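Local structure of O-methyltransferase (Coxiella burnetii, 3TR6) at the interface of chains A and B. The protein transfers methyl groups to oxygen atoms of its substrate, probably with S-adenosylmethionine as the methyl donor. Numbering follows the deposited sequence. Chains: chain A/B, O-methyltransferase.

Contact 1: the interface of chains A and B. Residues chain A 16, 49, 51, 214-215; chain B 7-8.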
loop_
_atom_site.group_PDB
_atom_site.type_symbol
_atom_site.label_atom_id
_atom_site.label_comp_id
_atom_site.label_asym_id
_atom_site.label_seq_id
_atom_site.Cartn_x
_atom_site.Cartn_y
_atom_site.Cartn_z
ATOM N N TYR A 16 12.806 11.270 3.941
ATOM C CA TYR A 16 12.891 10.182 2.973
ATOM C C TYR A 16 14.008 9.203 3.325
ATOM O O TYR A 16 13.810 7.988 3.302
ATOM C CB TYR A 16 13.093 10.723 1.555
ATOM C CG TYR A 16 13.455 9.653 0.543
ATOM C CD1 TYR A 16 12.493 8.781 0.044
ATOM C CD2 TYR A 16 14.760 9.519 0.084
ATOM C CE1 TYR A 16 12.823 7.804 -0.879
ATOM C CE2 TYR A 16 15.098 8.546 -0.838
ATOM C CZ TYR A 16 14.128 7.692 -1.318
ATOM O OH TYR A 16 14.466 6.724 -2.236
ATOM N N ALA A 49 12.201 1.538 -8.286
ATOM C CA ALA A 49 12.738 1.945 -6.993
ATOM C C ALA A 49 12.692 0.778 -6.009
ATOM O O ALA A 49 11.678 0.084 -5.906
ATOM C CB ALA A 49 11.962 3.136 -6.449
ATOM N N GLU A 51 12.282 0.607 -2.906
ATOM C CA GLU A 51 11.189 0.708 -1.947
ATOM C C GLU A 51 9.832 0.425 -2.586
ATOM O O GLU A 51 8.949 -0.140 -1.941
ATOM C CB GLU A 51 11.181 2.074 -1.253
ATOM C CG GLU A 51 10.928 3.256 -2.172
ATOM C CD GLU A 51 12.204 3.843 -2.739
ATOM O OE1 GLU A 51 13.160 3.082 -2.975
ATOM O OE2 GLU A 51 12.255 5.073 -2.942
ATOM N N ILE A 214 5.002 6.418 -3.467
ATOM C CA ILE A 214 6.258 5.702 -3.335
ATOM C C ILE A 214 6.801 5.440 -4.737
ATOM O O ILE A 214 6.025 5.247 -5.676
ATOM C CB ILE A 214 6.085 4.387 -2.544
ATOM C CG1 ILE A 214 7.405 3.985 -1.884
ATOM C CG2 ILE A 214 5.550 3.280 -3.439
ATOM C CD1 ILE A 214 7.268 2.837 -0.920
ATOM N N GLY A 215 8.123 5.454 -4.886
ATOM C CA GLY A 215 8.722 5.448 -6.210
ATOM C C GLY A 215 8.247 6.680 -6.958
ATOM O O GLY A 215 8.084 7.743 -6.362
ATOM N N ASN B 7 15.171 8.113 -4.671
ATOM C CA ASN B 7 14.552 7.271 -5.695
ATOM C C ASN B 7 13.024 7.330 -5.680
ATOM O O ASN B 7 12.359 6.574 -6.389
ATOM C CB ASN B 7 14.994 5.814 -5.539
ATOM C CG ASN B 7 16.340 5.542 -6.173
ATOM O OD1 ASN B 7 16.609 5.975 -7.293
ATOM N ND2 ASN B 7 17.197 4.822 -5.457
ATOM N N THR B 8 12.473 8.216 -4.857
ATOM C CA THR B 8 11.031 8.420 -4.803
ATOM C C THR B 8 10.708 9.876 -5.085
ATOM O O THR B 8 11.382 10.774 -4.590
ATOM C CB THR B 8 10.451 8.034 -3.425
ATOM O OG1 THR B 8 10.391 6.609 -3.315
ATOM C CG2 THR B 8 9.050 8.593 -3.254
#
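Helix 13-21, the residue ahead of helix 50-63, the first turn of that helix and the loop between strands 207-212 and 218-223, all of chain A, receive the N-terminal loop segment of chain B at B:Asn7 and B:Thr8. The phenol oxygen OH of A:Tyr16 accepts a hydrogen bond from the backbone N of B:Asn7, 2.9 Å away. The same OH donates to the carboxylate oxygen OE2 of A:Glu51 at 2.8 Å. OE2 lies at the ring edge, in the plane of the phenol, while the phenol meets OE2 from above the carboxylate plane. B:Thr8 OG1 reaches OE2 from the anti side, 18° out of that plane; the modelled separation is very short and its exact value doubtful. OE2 thus appears to accept from both chains. A:Glu51 brings it there with CG tucked between backbone N and carbonyl carbon (chi1 64°) and a bend at chi2. A:Gly215 N donates to B:Thr8 OG1 at 3.0 Å, so the hydroxyl also receives a backbone N-H from loop 213-217. B:Thr8 CB packs on A:Tyr16 CE1 at 3.5 Å. A:Ala49 CB borders B:Asn7 O. The site lies where the N-terminal segment of one chain passes between helix 13-21, the start of helix 50-63 and the 213-217 loop of the other.

Contact 2: the interface of chains A and B. Residues chain A 208-209, 222; chain B 58, 61.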
loop_
_atom_site.group_PDB
_atom_site.type_symbol
_atom_site.label_atom_id
_atom_site.label_comp_id
_atom_site.label_asym_id
_atom_site.label_seq_id
_atom_site.Cartn_x
_atom_site.Cartn_y
_atom_site.Cartn_z
ATOM N N ASP A 208 -11.601 -0.257 -7.427
ATOM C CA ASP A 208 -11.303 0.568 -6.265
ATOM C C ASP A 208 -9.818 0.883 -6.355
ATOM O O ASP A 208 -9.017 0.011 -6.685
ATOM C CB ASP A 208 -11.609 -0.174 -4.962
ATOM C CG ASP A 208 -13.099 -0.338 -4.718
ATOM O OD1 ASP A 208 -13.852 0.630 -4.957
ATOM O OD2 ASP A 208 -13.517 -1.439 -4.299
HETATM N N MSE A 209 -9.443 2.125 -6.078
HETATM C CA MSE A 209 -8.061 2.525 -6.311
HETATM C C MSE A 209 -7.440 3.392 -5.225
HETATM O O MSE A 209 -8.104 3.819 -4.277
HETATM C CB MSE A 209 -7.919 3.192 -7.686
HETATM C CG MSE A 209 -8.808 4.411 -7.904
HETATM SE SE MSE A 209 -8.040 6.056 -7.183
HETATM C CE MSE A 209 -6.530 6.270 -8.401
ATOM N N ARG A 222 -7.967 -2.228 -7.790
ATOM C CA ARG A 222 -8.556 -3.541 -7.565
ATOM C C ARG A 222 -9.828 -3.722 -8.391
ATOM O O ARG A 222 -10.756 -2.919 -8.300
ATOM C CB ARG A 222 -8.862 -3.732 -6.080
ATOM C CG ARG A 222 -9.471 -5.075 -5.738
ATOM C CD ARG A 222 -9.920 -5.125 -4.288
ATOM N NE ARG A 222 -10.529 -6.411 -3.971
ATOM C CZ ARG A 222 -11.817 -6.687 -4.143
ATOM N NH1 ARG A 222 -12.637 -5.760 -4.621
ATOM N NH2 ARG A 222 -12.283 -7.889 -3.834
ATOM N N LEU B 58 -8.917 -0.280 1.027
ATOM C CA LEU B 58 -8.444 -1.089 -0.089
ATOM C C LEU B 58 -7.802 -2.384 0.406
ATOM O O LEU B 58 -7.943 -3.429 -0.224
ATOM C CB LEU B 58 -7.460 -0.303 -0.961
ATOM C CG LEU B 58 -7.067 -0.953 -2.296
ATOM C CD1 LEU B 58 -8.249 -1.007 -3.260
ATOM C CD2 LEU B 58 -5.903 -0.220 -2.936
ATOM N N LYS B 61 -10.358 -5.004 1.345
ATOM C CA LYS B 61 -10.893 -5.642 0.151
ATOM C C LYS B 61 -9.919 -6.645 -0.469
ATOM O O LYS B 61 -10.323 -7.730 -0.891
ATOM C CB LYS B 61 -11.322 -4.591 -0.875
ATOM C CG LYS B 61 -12.571 -3.815 -0.473
ATOM C CD LYS B 61 -12.912 -2.741 -1.492
ATOM C CE LYS B 61 -14.419 -2.539 -1.608
ATOM N NZ LYS B 61 -14.886 -1.305 -0.917
#
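A:Arg222 and B:Lys61 run at about a right angle to each other, the arginine with CG opposite the backbone N (chi1 -180°) and the chain then extended to NE, which carries the guanidinium to the base of the lysine. B:Lys61 CB sits 3.6 Å above one face of that group, offset toward its rim, and A:Arg222 CD touches the same CB at 3.7 Å. NE of the arginine lies 3.4 Å from the carbonyl oxygen O of B:Lys61, in the last turn of helix 50-63 of chain B. B:Lys61 bends at chi3 and chi4 and passes across A:Asp208, also at roughly a right angle. Its NZ makes a loose salt bridge with A:Asp208 OD2, 3.7 Å away. A:Arg222 NH1 and B:Lys61 NZ stay 6.2 Å apart, and the carboxylate of A:Asp208 nearby would probably balance part of their charge. CD1, one methyl branch of B:Leu58, lies against side chains of both strands, 3.9 Å from A:Asp208 CB and 4.0 Å from A:Arg222 CB. It packs on the roots of both polar residues. In the fold, strands 207-212 and 218-223 of chain A, joined by a short loop, present this patch to helix 50-63 of chain B.

Contact 3: the interface of chains A and B. Residues chain A 18, 21-23; chain B 195, 198-199, 202.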
loop_
_atom_site.group_PDB
_atom_site.type_symbol
_atom_site.label_atom_id
_atom_site.label_comp_id
_atom_site.label_asym_id
_atom_site.label_seq_id
_atom_site.Cartn_x
_atom_site.Cartn_y
_atom_site.Cartn_z
ATOM N N TYR A 18 15.407 8.738 6.236
ATOM C CA TYR A 18 15.058 8.062 7.475
ATOM C C TYR A 18 14.101 6.913 7.191
ATOM O O TYR A 18 14.205 5.841 7.785
ATOM C CB TYR A 18 14.432 9.032 8.480
ATOM C CG TYR A 18 13.822 8.320 9.658
ATOM C CD1 TYR A 18 14.611 7.905 10.719
ATOM C CD2 TYR A 18 12.461 8.033 9.696
ATOM C CE1 TYR A 18 14.068 7.236 11.787
ATOM C CE2 TYR A 18 11.907 7.360 10.767
ATOM C CZ TYR A 18 12.718 6.965 11.811
ATOM O OH TYR A 18 12.196 6.295 12.893
ATOM N N GLN A 21 15.812 3.945 5.998
ATOM C CA GLN A 21 16.596 3.348 7.073
ATOM C C GLN A 21 15.766 2.449 7.979
ATOM O O GLN A 21 16.298 1.541 8.612
ATOM C CB GLN A 21 17.285 4.431 7.902
ATOM C CG GLN A 21 18.367 5.186 7.144
ATOM C CD GLN A 21 18.871 6.406 7.894
ATOM O OE1 GLN A 21 18.475 6.656 9.034
ATOM N NE2 GLN A 21 19.747 7.175 7.253
ATOM N N VAL A 22 14.463 2.704 8.043
ATOM C CA VAL A 22 13.589 1.923 8.908
ATOM C C VAL A 22 12.580 1.080 8.141
ATOM O O VAL A 22 11.644 0.544 8.735
ATOM C CB VAL A 22 12.832 2.812 9.920
ATOM C CG1 VAL A 22 13.811 3.482 10.864
ATOM C CG2 VAL A 22 11.966 3.840 9.196
ATOM N N SER A 23 12.763 0.954 6.828
ATOM C CA SER A 23 11.822 0.170 6.032
ATOM C C SER A 23 12.460 -0.683 4.930
ATOM O O SER A 23 12.045 -1.822 4.712
ATOM C CB SER A 23 10.721 1.068 5.448
ATOM O OG SER A 23 11.194 1.839 4.361
ATOM N N ARG B 195 10.925 6.125 17.597
ATOM C CA ARG B 195 12.201 5.852 16.950
ATOM C C ARG B 195 12.671 4.453 17.326
ATOM O O ARG B 195 13.148 3.693 16.483
ATOM C CB ARG B 195 13.249 6.901 17.331
ATOM C CG ARG B 195 13.107 8.215 16.577
ATOM C CD ARG B 195 14.183 9.214 16.974
ATOM N NE ARG B 195 15.513 8.612 16.949
ATOM C CZ ARG B 195 16.289 8.549 15.870
ATOM N NH1 ARG B 195 15.873 9.057 14.717
ATOM N NH2 ARG B 195 17.485 7.979 15.947
ATOM N N ASN B 198 10.244 1.904 15.464
ATOM C CA ASN B 198 10.484 1.765 14.033
ATOM C C ASN B 198 11.666 0.857 13.723
ATOM O O ASN B 198 11.622 0.078 12.774
ATOM C CB ASN B 198 10.677 3.134 13.377
ATOM C CG ASN B 198 9.394 3.938 13.311
ATOM O OD1 ASN B 198 8.297 3.384 13.342
ATOM N ND2 ASN B 198 9.527 5.256 13.215
ATOM N N GLN B 199 12.722 0.961 14.525
ATOM C CA GLN B 199 13.890 0.099 14.366
ATOM C C GLN B 199 13.559 -1.337 14.748
ATOM O O GLN B 199 14.026 -2.282 14.113
ATOM C CB GLN B 199 15.064 0.608 15.204
ATOM C CG GLN B 199 15.678 1.901 14.689
ATOM C CD GLN B 199 16.391 1.730 13.350
ATOM O OE1 GLN B 199 16.662 0.606 12.914
ATOM N NE2 GLN B 199 16.700 2.849 12.694
ATOM N N TYR B 202 11.544 -2.828 11.854
ATOM C CA TYR B 202 12.444 -2.993 10.718
ATOM C C TYR B 202 13.334 -4.232 10.874
ATOM O O TYR B 202 13.703 -4.875 9.888
ATOM C CB TYR B 202 13.302 -1.735 10.545
ATOM C CG TYR B 202 14.338 -1.833 9.452
ATOM C CD1 TYR B 202 13.962 -2.036 8.132
ATOM C CD2 TYR B 202 15.692 -1.713 9.739
ATOM C CE1 TYR B 202 14.905 -2.128 7.128
ATOM C CE2 TYR B 202 16.644 -1.801 8.744
ATOM C CZ TYR B 202 16.244 -2.007 7.439
ATOM O OH TYR B 202 17.186 -2.093 6.440
HETATM O O HOH W 1 9.687 0.443 10.928
HETATM O O HOH W 2 13.987 5.219 14.324
#
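The ring of B:Tyr202, on helix 189-203, lies against the backbone of A:Gln21, A:Val22 and A:Ser23 at the end of helix 13-21 in this SAM-dependent O-methyltransferase of the Methyltransf_3 family. Its CB touches the carbonyl oxygen of A:Val22. A chi1 of 176° sets CG opposite the backbone N and swings the ring toward the A:Val22 carbonyl, CG 3.6 Å from C, and CD1 comes close to that carbon and to A:Ser23 N. CE1 continues to A:Ser23 C at 3.6 Å. Over the same face, toward the other edge, CD2, CE2 and CZ meet A:Gln21 O, 3.3 Å above the plane and offset toward the rim. A turn earlier, B:Asn198 ND2 donates to A:Tyr18 OH at 2.9 Å; the bond is nearly straight, 171° at the hydrogen, and runs in the amide plane. The amide nitrogen stands at the edge of the phenol, in its plane, with the two flat groups 58° apart. Water 2, at that edge too, links A:Tyr18 OH to B:Arg195 O. Water 1, 2.9 Å from A:Val22 O, links that carbonyl to B:Asn198 O. The side chains of A:Val22 and B:Gln199 run at about a right angle, CG1 3.5 Å from NE2. B:Arg195 NH1 borders A:Tyr18 CE1 at 3.9 Å.

Between C-alpha centres, contact 1 is about 15 Å from contact 3 and 22 Å from contact 2, while contacts 2 and 3 are about 27 Å apart. Helix 13-21 of chain A serves contacts 1 and 3 through different residues. Helix 50-63 appears in contact 1 from chain A and in contact 2 from chain B, and the loop at A:Gly215 in contact 1 joins the two strands of contact 2. Because the interface is two-fold symmetric, each contact recurs with the chains exchanged. Such a spread, with N-terminal segments exchanged between the chains, is consistent with a dimer, although the structure alone does not prove one.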